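Local coordinates for protein aromatic-amino-acid transaminase TyrB (Burkholderia cenocepacia K56-2Valvano, PDB 4WD2) that probably catalyses the pyridoxal phosphate-dependent transfer of amino groups between aromatic amino acids and 2-oxo acids, as a class I/II aminotransferase, at residues 114-119 with 146-151. Sequence-based numbering, arbitrary orientation.
Sequences ALKVGA and ERAGFT
Phe150 meets the helix of 114-119 because its CG lies opposite its own carbonyl carbon and beside the backbone N (chi1 -74°), which carries the ring to Ala119. Lys116 starts out with CG anti to its backbone N (chi1 176°), bends at chi2, and then runs extended until its amino end nears Ala148. The aromatic contact illustrates how a ring can meet a helix carbonyl without stacking: Ala119 O lies in the plane of the ring, at its edge, 3.4 Å from Phe150 CE2. Lys123, one helical turn further on, makes a cation-pi contact with the same ring, and its NZ hydrogen-bonds to Gly149 O. Next to the ring contact two methyl groups pack together, Ala119 CB standing 3.8 Å from Ala148 CB. Lys116 NZ passes the Ala148 methyl at 4.2 Å, while its strongest polar partner is Asp120, in a salt bridge. Gly149, first to leave helical backbone angles, has a positive phi (107°) in a Schellman motif, and the chain then turns into strand 152-159. Two alanines, one ring edge and the end of Lys116 thus join helix 110-125 to a helix-strand turn, as in the layered alpha/beta architecture of the large domain of fold type I aminotransferases.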
loop_
_atom_site.group_PDB
_atom_site.type_symbol
_atom_site.label_atom_id
_atom_site.label_comp_id
_atom_site.label_asym_id
_atom_site.label_seq_id
_atom_site.Cartn_x
_atom_site.Cartn_y
_atom_site.Cartn_z
ATOM N N ALA A 114 -2.118 0.801 -8.460
ATOM C CA ALA A 114 -2.199 0.046 -9.703
ATOM C C ALA A 114 -1.136 0.523 -10.683
ATOM O O ALA A 114 -0.513 -0.278 -11.373
ATOM C CB ALA A 114 -3.582 0.173 -10.313
ATOM N N LEU A 115 -0.929 1.837 -10.735
ATOM C CA LEU A 115 0.086 2.410 -11.603
ATOM C C LEU A 115 1.477 1.945 -11.164
ATOM O O LEU A 115 2.328 1.617 -11.998
ATOM C CB LEU A 115 -0.011 3.938 -11.594
ATOM C CG LEU A 115 -1.230 4.560 -12.292
ATOM C CD1 LEU A 115 -1.397 6.027 -11.890
ATOM C CD2 LEU A 115 -1.107 4.436 -13.800
ATOM N N LYS A 116 1.689 1.902 -9.852
ATOM C CA LYS A 116 2.965 1.477 -9.287
ATOM C C LYS A 116 3.261 0.016 -9.577
ATOM O O LYS A 116 4.348 -0.307 -10.047
ATOM C CB LYS A 116 2.998 1.706 -7.773
ATOM C CG LYS A 116 4.266 1.196 -7.090
ATOM C CD LYS A 116 5.532 1.834 -7.674
ATOM C CE LYS A 116 6.767 1.543 -6.822
ATOM N NZ LYS A 116 8.010 1.901 -7.565
ATOM N N VAL A 117 2.310 -0.863 -9.267
ATOM C CA VAL A 117 2.511 -2.298 -9.469
ATOM C C VAL A 117 2.750 -2.577 -10.945
ATOM O O VAL A 117 3.649 -3.348 -11.301
ATOM C CB VAL A 117 1.305 -3.129 -8.954
ATOM C CG1 VAL A 117 1.394 -4.564 -9.450
ATOM C CG2 VAL A 117 1.256 -3.101 -7.422
ATOM N N GLY A 118 1.953 -1.932 -11.797
ATOM C CA GLY A 118 2.129 -2.034 -13.233
ATOM C C GLY A 118 3.498 -1.552 -13.694
ATOM O O GLY A 118 4.166 -2.229 -14.480
ATOM N N ALA A 119 3.913 -0.377 -13.221
ATOM C CA ALA A 119 5.230 0.175 -13.556
ATOM C C ALA A 119 6.381 -0.744 -13.139
ATOM O O ALA A 119 7.345 -0.922 -13.894
ATOM C CB ALA A 119 5.413 1.560 -12.914
ATOM N N GLU A 146 9.023 7.728 -13.324
ATOM C CA GLU A 146 10.446 8.046 -13.227
ATOM C C GLU A 146 11.086 7.381 -11.994
ATOM O O GLU A 146 12.195 6.854 -12.072
ATOM C CB GLU A 146 10.662 9.563 -13.195
ATOM C CG GLU A 146 10.493 10.249 -14.544
ATOM C CD GLU A 146 10.940 11.704 -14.522
ATOM O OE1 GLU A 146 11.215 12.227 -13.418
ATOM O OE2 GLU A 146 11.024 12.325 -15.605
ATOM N N ARG A 147 10.391 7.386 -10.858
ATOM C CA ARG A 147 10.924 6.740 -9.660
ATOM C C ARG A 147 10.931 5.213 -9.803
ATOM O O ARG A 147 11.685 4.526 -9.120
ATOM C CB ARG A 147 10.127 7.165 -8.423
ATOM C CG ARG A 147 10.373 8.610 -7.994
ATOM C CD ARG A 147 11.801 8.791 -7.477
ATOM N NE ARG A 147 12.086 10.165 -7.071
ATOM C CZ ARG A 147 11.945 10.633 -5.832
ATOM N NH1 ARG A 147 12.229 11.900 -5.565
ATOM N NH2 ARG A 147 11.513 9.843 -4.863
ATOM N N ALA A 148 10.104 4.694 -10.710
ATOM C CA ALA A 148 10.083 3.264 -11.027
ATOM C C ALA A 148 11.187 2.873 -12.020
ATOM O O ALA A 148 11.371 1.691 -12.329
ATOM C CB ALA A 148 8.724 2.871 -11.580
ATOM N N GLY A 149 11.915 3.866 -12.523
ATOM C CA GLY A 149 13.077 3.619 -13.360
ATOM C C GLY A 149 12.918 3.924 -14.838
ATOM O O GLY A 149 13.780 3.555 -15.637
ATOM N N PHE A 150 11.829 4.593 -15.214
ATOM C CA PHE A 150 11.581 4.892 -16.625
ATOM C C PHE A 150 11.947 6.315 -17.015
ATOM O O PHE A 150 11.696 7.261 -16.264
ATOM C CB PHE A 150 10.111 4.664 -16.984
ATOM C CG PHE A 150 9.724 3.223 -17.085
ATOM C CD1 PHE A 150 10.068 2.479 -18.201
ATOM C CD2 PHE A 150 9.004 2.613 -16.070
ATOM C CE1 PHE A 150 9.716 1.152 -18.298
ATOM C CE2 PHE A 150 8.643 1.279 -16.166
ATOM C CZ PHE A 150 8.998 0.554 -17.284
ATOM N N THR A 151 12.527 6.456 -18.205
ATOM C CA THR A 151 12.600 7.747 -18.875
ATOM C C THR A 151 11.194 8.114 -19.339
ATOM O O THR A 151 10.517 7.325 -20.000
ATOM C CB THR A 151 13.554 7.720 -20.078
ATOM O OG1 THR A 151 14.863 7.334 -19.646
ATOM C CG2 THR A 151 13.625 9.084 -20.734
#